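Local coordinates for protein probable uracil-DNA glycosylase (Acanthamoeba polyphaga mimivirus, PDB 5X55) that is a probable uracil-DNA glycosylase, a member of the UDG superfamily with an alpha/beta fold built round a four-stranded parallel sheet, at residues 176-180 with 181-185; 252-255 with 256-260; 280-284 with 285-289. One frame throughout, in Å; residues are numbered along the deposited sequence.

Contact 1: residues 176-180 with 181-185; sequences NVLPP and GKIKV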
loop_
_atom_site.group_PDB
_atom_site.type_symbol
_atom_site.label_atom_id
_atom_site.label_comp_id
_atom_site.label_asym_id
_atom_site.label_seq_id
_atom_site.Cartn_x
_atom_site.Cartn_y
_atom_site.Cartn_z
ATOM N N ASN A 176 9.344 4.703 -4.047
ATOM C CA ASN A 176 10.479 4.750 -4.954
ATOM C C ASN A 176 10.026 4.733 -6.406
ATOM O O ASN A 176 10.712 5.293 -7.268
ATOM C CB ASN A 176 11.443 3.605 -4.641
ATOM C CG ASN A 176 12.208 3.849 -3.341
ATOM O OD1 ASN A 176 12.585 4.986 -3.057
ATOM N ND2 ASN A 176 12.414 2.800 -2.540
ATOM N N VAL A 177 8.872 4.128 -6.696
ATOM C CA VAL A 177 8.332 4.247 -8.048
ATOM C C VAL A 177 7.703 5.621 -8.262
ATOM O O VAL A 177 7.908 6.239 -9.302
ATOM C CB VAL A 177 7.318 3.129 -8.350
ATOM C CG1 VAL A 177 6.693 3.375 -9.714
ATOM C CG2 VAL A 177 7.971 1.772 -8.314
ATOM N N LEU A 178 6.936 6.127 -7.297
ATOM C CA LEU A 178 6.071 7.292 -7.526
ATOM C C LEU A 178 6.464 8.491 -6.693
ATOM O O LEU A 178 6.226 8.489 -5.469
ATOM C CB LEU A 178 4.622 6.953 -7.210
ATOM C CG LEU A 178 3.752 6.354 -8.295
ATOM C CD1 LEU A 178 2.331 6.207 -7.735
ATOM C CD2 LEU A 178 3.813 7.267 -9.504
ATOM N N PRO A 179 7.008 9.549 -7.284
ATOM C CA PRO A 179 7.114 10.807 -6.553
ATOM C C PRO A 179 5.744 11.294 -6.151
ATOM O O PRO A 179 4.730 10.995 -6.819
ATOM C CB PRO A 179 7.792 11.747 -7.562
ATOM C CG PRO A 179 7.600 11.112 -8.882
ATOM C CD PRO A 179 7.566 9.645 -8.644
ATOM N N PRO A 180 5.639 12.034 -5.039
ATOM C CA PRO A 180 4.307 12.443 -4.552
ATOM C C PRO A 180 3.502 13.228 -5.576
ATOM O O PRO A 180 2.275 13.075 -5.645
ATOM C CB PRO A 180 4.621 13.290 -3.309
ATOM C CG PRO A 180 6.064 13.637 -3.398
ATOM C CD PRO A 180 6.742 12.579 -4.230
ATOM N N GLY A 181 4.165 14.045 -6.396
ATOM C CA GLY A 181 3.472 14.836 -7.402
ATOM C C GLY A 181 2.865 14.032 -8.526
ATOM O O GLY A 181 2.115 14.589 -9.334
ATOM N N LYS A 182 3.154 12.738 -8.597
ATOM C CA LYS A 182 2.604 11.888 -9.632
ATOM C C LYS A 182 1.555 10.930 -9.109
ATOM O O LYS A 182 1.000 10.155 -9.887
ATOM C CB LYS A 182 3.743 11.122 -10.308
ATOM C CG LYS A 182 4.800 12.077 -10.851
ATOM C CD LYS A 182 4.283 12.721 -12.130
ATOM C CE LYS A 182 4.583 11.861 -13.332
ATOM N NZ LYS A 182 3.384 11.531 -14.175
ATOM N N ILE A 183 1.260 10.968 -7.816
ATOM C CA ILE A 183 0.187 10.159 -7.267
ATOM C C ILE A 183 -1.147 10.660 -7.797
ATOM O O ILE A 183 -1.442 11.859 -7.736
ATOM C CB ILE A 183 0.219 10.207 -5.731
ATOM C CG1 ILE A 183 1.428 9.431 -5.211
ATOM C CG2 ILE A 183 -1.084 9.684 -5.148
ATOM C CD1 ILE A 183 1.897 9.882 -3.853
ATOM N N LYS A 184 -1.970 9.739 -8.309
ATOM C CA LYS A 184 -3.362 10.036 -8.642
ATOM C C LYS A 184 -4.375 9.337 -7.748
ATOM O O LYS A 184 -5.441 9.889 -7.508
ATOM C CB LYS A 184 -3.658 9.652 -10.090
ATOM C CG LYS A 184 -2.727 10.288 -11.076
ATOM C CD LYS A 184 -2.464 9.329 -12.211
ATOM C CE LYS A 184 -3.081 9.788 -13.495
ATOM N NZ LYS A 184 -2.458 9.033 -14.650
ATOM N N VAL A 185 -4.076 8.128 -7.286
ATOM C CA VAL A 185 -4.984 7.301 -6.505
ATOM C C VAL A 185 -4.165 6.697 -5.383
ATOM O O VAL A 185 -3.028 6.268 -5.607
ATOM C CB VAL A 185 -5.626 6.185 -7.361
ATOM C CG1 VAL A 185 -6.648 5.406 -6.551
ATOM C CG2 VAL A 185 -6.244 6.752 -8.619
HETATM O O HOH W 1 -0.275 14.046 -6.507
#
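Pro179 and Lys182 meet flank to flank round a tight turn: CG of the proline ring lies 3.6 Å from CG of the lysine, the two side chains running alongside each other in the same direction. The first torsion of Lys182 sets CG opposite its own carbonyl carbon (chi1 -56°), close enough to use the ring as a side wall, before the chain bends repeatedly and carries its amine away. Leu178 adds a second touch from another direction, its CD2 reaching Lys182 CB at 3.9 Å with the two side chains crossed at about a right angle. CD1 of Ile183 rests 3.6 Å from Pro180 CA, with CB of the proline ring a little farther off.

Two consecutive i-to-i+3 hydrogen bonds wind the chain into a short 3-10 turn, a pair of overlapping type I beta turns. Lys182 N donates to Pro179 O at 2.9 Å, and Ile183 N follows with a longer bond to Pro180 O at 3.2 Å. In both the N-H is nearly straight toward the oxygen, yet the donor stands well above the carbonyl plane. A water bonded to Pro180 O (2.9 Å) and also to Ile183 O bridges the carbonyls of the first and last residues of the second turn.

Further out, helix 173-177 ends just before Leu178, whose carbonyl accepts the indole N-H of Trp134, while Pro180 and Ile183 both lie against Leu283 of helix 273-286. Beyond the turn the chain enters the central sheet at Val185.

Contact 2: residues 252-255 with 256-260; sequences FMIN and SAFTT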
loop_
_atom_site.group_PDB
_atom_site.type_symbol
_atom_site.label_atom_id
_atom_site.label_comp_id
_atom_site.label_asym_id
_atom_site.label_seq_id
_atom_site.Cartn_x
_atom_site.Cartn_y
_atom_site.Cartn_z
ATOM N N PHE A 252 -0.967 4.721 -5.975
ATOM C CA PHE A 252 -0.093 4.710 -4.795
ATOM C C PHE A 252 -0.626 3.673 -3.810
ATOM O O PHE A 252 -1.444 3.966 -2.940
ATOM C CB PHE A 252 -0.039 6.104 -4.175
ATOM C CG PHE A 252 0.992 6.277 -3.082
ATOM C CD1 PHE A 252 2.349 6.300 -3.380
ATOM C CD2 PHE A 252 0.598 6.493 -1.770
ATOM C CE1 PHE A 252 3.299 6.501 -2.390
ATOM C CE2 PHE A 252 1.548 6.695 -0.766
ATOM C CZ PHE A 252 2.906 6.695 -1.081
ATOM N N MET A 253 -0.148 2.450 -3.941
ATOM C CA MET A 253 -0.685 1.311 -3.202
ATOM C C MET A 253 0.298 0.977 -2.097
ATOM O O MET A 253 1.297 0.299 -2.333
ATOM C CB MET A 253 -0.903 0.114 -4.124
ATOM C CG MET A 253 -1.714 0.423 -5.388
ATOM S SD MET A 253 -2.030 -1.075 -6.364
ATOM C CE MET A 253 -3.170 -1.910 -5.243
ATOM N N ILE A 254 0.003 1.439 -0.883
ATOM C CA ILE A 254 0.841 1.189 0.281
ATOM C C ILE A 254 0.020 0.479 1.356
ATOM O O ILE A 254 -1.213 0.512 1.362
ATOM C CB ILE A 254 1.433 2.494 0.850
ATOM C CG1 ILE A 254 0.301 3.447 1.239
ATOM C CG2 ILE A 254 2.359 3.156 -0.144
ATOM C CD1 ILE A 254 0.732 4.569 2.145
ATOM N N ASN A 255 0.733 -0.152 2.285
ATOM C CA ASN A 255 0.162 -0.712 3.501
ATOM C C ASN A 255 0.371 0.270 4.656
ATOM O O ASN A 255 1.472 0.797 4.829
ATOM C CB ASN A 255 0.810 -2.057 3.817
ATOM C CG ASN A 255 0.463 -3.137 2.798
ATOM O OD1 ASN A 255 -0.700 -3.326 2.466
ATOM N ND2 ASN A 255 1.470 -3.860 2.313
ATOM N N SER A 256 -0.681 0.511 5.452
ATOM C CA SER A 256 -0.541 1.441 6.569
ATOM C C SER A 256 0.471 0.945 7.606
ATOM O O SER A 256 1.099 1.754 8.298
ATOM C CB SER A 256 -1.901 1.674 7.217
ATOM O OG SER A 256 -2.445 0.448 7.675
ATOM N N ALA A 257 0.636 -0.371 7.737
ATOM C CA ALA A 257 1.742 -0.968 8.476
ATOM C C ALA A 257 2.776 -1.432 7.458
ATOM O O ALA A 257 2.534 -2.382 6.705
ATOM C CB ALA A 257 1.277 -2.138 9.341
ATOM N N PHE A 258 3.936 -0.792 7.450
ATOM C CA PHE A 258 4.887 -1.095 6.392
ATOM C C PHE A 258 5.606 -2.426 6.569
ATOM O O PHE A 258 6.188 -2.914 5.591
ATOM C CB PHE A 258 5.904 0.047 6.264
ATOM C CG PHE A 258 5.372 1.240 5.508
ATOM C CD1 PHE A 258 4.390 2.050 6.060
ATOM C CD2 PHE A 258 5.835 1.534 4.244
ATOM C CE1 PHE A 258 3.900 3.147 5.356
ATOM C CE2 PHE A 258 5.348 2.624 3.539
ATOM C CZ PHE A 258 4.386 3.430 4.093
ATOM N N THR A 259 5.577 -3.033 7.755
ATOM C CA THR A 259 6.296 -4.281 7.986
ATOM C C THR A 259 5.447 -5.268 8.774
ATOM O O THR A 259 4.479 -4.903 9.438
ATOM C CB THR A 259 7.606 -4.053 8.755
ATOM O OG1 THR A 259 7.320 -3.376 9.987
ATOM C CG2 THR A 259 8.573 -3.215 7.935
ATOM N N THR A 260 5.834 -6.537 8.691
ATOM C CA THR A 260 5.433 -7.538 9.657
ATOM C C THR A 260 6.587 -8.525 9.785
ATOM O O THR A 260 7.699 -8.261 9.326
ATOM C CB THR A 260 4.091 -8.177 9.263
ATOM O OG1 THR A 260 3.613 -8.991 10.343
ATOM C CG2 THR A 260 4.194 -9.000 7.965
HETATM O O HOH W 2 4.349 -2.915 2.859
#
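The chain jogs where Ile254 and Asn255 meet Phe258, a buried local contact at the C-terminal side of strand 251-255. This strand is an outermost member of the four-stranded parallel sheet, order 2-1-3-4, at the core of the alpha/beta UDG fold, and the loop after it leads to the short strand 260-261. Ser256 and Phe258 both have helical backbone angles, and the jog they make brings the Phe258 ring next to Ile254 and Asn255.

Close contact within the bend is largely between side chains and backbone. CB of Asn255 lies 3.4 Å from the carbonyl oxygen of Ala257, across the bend. The polar end of Asn255 leads away; its amide ND2 gives a hydrogen bond to a water at 3.1 Å, and that water in turn donates to Phe258 O at 3.3 Å, bridging the two sides of the bend. Ser256 OG is held from outside the bend by His298 NE2, with weaker bonds to the carbonyls of Gly189 and Gln190 on the neighbouring strand's side.

Apolar packing fills the remaining part. CD1 of Ile254 approaches Phe258 CZ obliquely at 4.3 Å. Two residues earlier on the same side of the strand, the ring of Phe252 has Ile254 CG2 over one face. Phe258 also meets Phe275 edge-to-face and touches Leu279 on helix 273-286, which places the bend against that helix. With its first torsion at -79°, Phe258 places CG on the far side from its own carbonyl carbon, beside the backbone N, and the ring comes to lie with one face beneath Asn255 O, which sits 3.3 Å above the ring plane near the rim, on the CD1-CE1 side.

Contact 3: residues 280-284 with 285-289; sequences IDYLT and DNYDD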
loop_
_atom_site.group_PDB
_atom_site.type_symbol
_atom_site.label_atom_id
_atom_site.label_comp_id
_atom_site.label_asym_id
_atom_site.label_seq_id
_atom_site.Cartn_x
_atom_site.Cartn_y
_atom_site.Cartn_z
ATOM N N ILE A 280 -0.066 10.443 4.972
ATOM C CA ILE A 280 -1.384 10.882 4.505
ATOM C C ILE A 280 -1.486 12.398 4.576
ATOM O O ILE A 280 -1.896 13.062 3.610
ATOM C CB ILE A 280 -2.516 10.228 5.331
ATOM C CG1 ILE A 280 -2.368 8.696 5.454
ATOM C CG2 ILE A 280 -3.887 10.637 4.797
ATOM C CD1 ILE A 280 -2.487 7.968 4.195
ATOM N N ASP A 281 -1.115 12.969 5.729
ATOM C CA ASP A 281 -1.247 14.413 5.923
ATOM C C ASP A 281 -0.365 15.177 4.952
ATOM O O ASP A 281 -0.769 16.217 4.423
ATOM C CB ASP A 281 -0.901 14.794 7.368
ATOM C CG ASP A 281 -1.885 14.205 8.375
ATOM O OD1 ASP A 281 -2.995 13.793 7.954
ATOM O OD2 ASP A 281 -1.546 14.131 9.580
ATOM N N TYR A 282 0.850 14.679 4.712
ATOM C CA TYR A 282 1.724 15.320 3.742
ATOM C C TYR A 282 1.065 15.374 2.370
ATOM O O TYR A 282 1.094 16.411 1.688
ATOM C CB TYR A 282 3.058 14.574 3.674
ATOM C CG TYR A 282 4.005 15.166 2.665
ATOM C CD1 TYR A 282 4.836 16.236 3.004
ATOM C CD2 TYR A 282 4.061 14.677 1.368
ATOM C CE1 TYR A 282 5.705 16.790 2.074
ATOM C CE2 TYR A 282 4.924 15.228 0.431
ATOM C CZ TYR A 282 5.737 16.280 0.787
ATOM O OH TYR A 282 6.603 16.825 -0.138
ATOM N N LEU A 283 0.463 14.257 1.943
ATOM C CA LEU A 283 -0.124 14.233 0.602
ATOM C C LEU A 283 -1.324 15.175 0.512
ATOM O O LEU A 283 -1.426 15.973 -0.427
ATOM C CB LEU A 283 -0.518 12.804 0.209
ATOM C CG LEU A 283 0.620 11.794 0.026
ATOM C CD1 LEU A 283 0.044 10.411 -0.215
ATOM C CD2 LEU A 283 1.520 12.192 -1.122
ATOM N N THR A 284 -2.234 15.112 1.493
ATOM C CA THR A 284 -3.423 15.957 1.439
ATOM C C THR A 284 -3.118 17.431 1.699
ATOM O O THR A 284 -3.898 18.295 1.287
ATOM C CB THR A 284 -4.470 15.476 2.445
ATOM O OG1 THR A 284 -3.937 15.585 3.775
ATOM C CG2 THR A 284 -4.843 14.025 2.157
ATOM N N ASP A 285 -2.016 17.745 2.367
ATOM C CA ASP A 285 -1.678 19.146 2.551
ATOM C C ASP A 285 -0.984 19.725 1.328
ATOM O O ASP A 285 -1.135 20.920 1.045
ATOM C CB ASP A 285 -0.784 19.337 3.777
ATOM C CG ASP A 285 -1.464 18.919 5.085
ATOM O OD1 ASP A 285 -2.690 18.604 5.078
ATOM O OD2 ASP A 285 -0.756 18.897 6.125
ATOM N N ASN A 286 -0.218 18.924 0.585
ATOM C CA ASN A 286 0.548 19.537 -0.490
ATOM C C ASN A 286 -0.029 19.306 -1.879
ATOM O O ASN A 286 0.450 19.922 -2.831
ATOM C CB ASN A 286 1.996 19.064 -0.431
ATOM C CG ASN A 286 2.730 19.675 0.737
ATOM O OD1 ASN A 286 2.938 19.027 1.771
ATOM N ND2 ASN A 286 3.089 20.950 0.602
ATOM N N TYR A 287 -1.057 18.474 -2.022
ATOM C CA TYR A 287 -1.593 18.139 -3.332
ATOM C C TYR A 287 -3.113 18.178 -3.312
ATOM O O TYR A 287 -3.751 18.136 -2.253
ATOM C CB TYR A 287 -1.092 16.757 -3.804
ATOM C CG TYR A 287 0.408 16.745 -3.908
ATOM C CD1 TYR A 287 1.047 17.263 -5.030
ATOM C CD2 TYR A 287 1.188 16.291 -2.865
ATOM C CE1 TYR A 287 2.426 17.293 -5.115
ATOM C CE2 TYR A 287 2.567 16.322 -2.942
ATOM C CZ TYR A 287 3.172 16.831 -4.071
ATOM O OH TYR A 287 4.531 16.872 -4.171
ATOM N N ASP A 288 -3.693 18.252 -4.501
ATOM C CA ASP A 288 -5.121 18.450 -4.568
ATOM C C ASP A 288 -5.796 17.403 -5.423
ATOM O O ASP A 288 -5.199 16.851 -6.363
ATOM C CB ASP A 288 -5.447 19.842 -5.065
ATOM C CG ASP A 288 -5.081 20.915 -4.041
ATOM O OD1 ASP A 288 -4.844 22.079 -4.442
ATOM O OD2 ASP A 288 -5.028 20.599 -2.834
ATOM N N ASP A 289 -7.040 17.108 -5.040
ATOM C CA ASP A 289 -7.906 16.290 -5.869
ATOM C C ASP A 289 -7.299 14.901 -6.099
ATOM O O ASP A 289 -7.271 14.385 -7.223
ATOM C CB ASP A 289 -8.162 17.003 -7.198
ATOM C CG ASP A 289 -9.276 16.386 -7.981
ATOM O OD1 ASP A 289 -9.069 16.176 -9.193
ATOM O OD2 ASP A 289 -10.342 16.117 -7.384
#
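Tyr282, Leu283, Asn286 and Tyr287 meet at the C-terminal turn of helix 273-286, where the backbone supplies the polar part of the contact. Asn286 N donates to Tyr282 O at 3.0 Å, the usual i-to-i+4 bond, and also weakly to Leu283 O. That second carbonyl takes a further i-to-i+4 bond from Tyr287 N at 3.0 Å, so Leu283 O collects two donors just as the helix finishes. The same oxygen lies near the plane of the Tyr287 ring, at its edge, 3.6 Å from CD2. Tyr287 then leaves helical geometry for an extended conformation.

Ring contacts follow the same turn. Leu283 CD2 reaches Tyr287 CD2 at 4.5 Å, and CE2 of Tyr282 comes up to the edge of that ring, 4.3 Å from Tyr287 CE2. CG of Tyr282 lies opposite its own N (chi1 179°), which directs the ring toward the helix end; there the outer end of the Asn286 side chain passes over one face, its amide plane inclined 45° to the ring. Phe137 meets this tyrosine from outside the helix.

Charge is concentrated here as well. Asp281 and Asp285, one turn apart, would probably repel each other, although the exact placing of the Asp285 carboxylate is uncertain; the salt bridge from Arg305 probably offsets part of this at Asp281.

In the fold
Running from the N terminus, the three contacts come strictly in series; each bridges neighbouring residues, and none encloses or crosses another. Contact 1 turns the chain from helix 173-177 toward strand 185-189, contact 2 bends it away from strand 251-255, and contact 3 closes helix 273-286 before strand 291-295. They nevertheless converge in space. Val185 O lies 2.6 Å from Phe252 N, probably a hydrogen bond, joining contacts 1 and 2 through adjacent parallel strands. Gly181 and Pro180 pack on Tyr287, linking contacts 1 and 3, while Leu283 of helix 273-286 touches Phe252 on the edge strand as well as Pro180 and Ile183 in the turn.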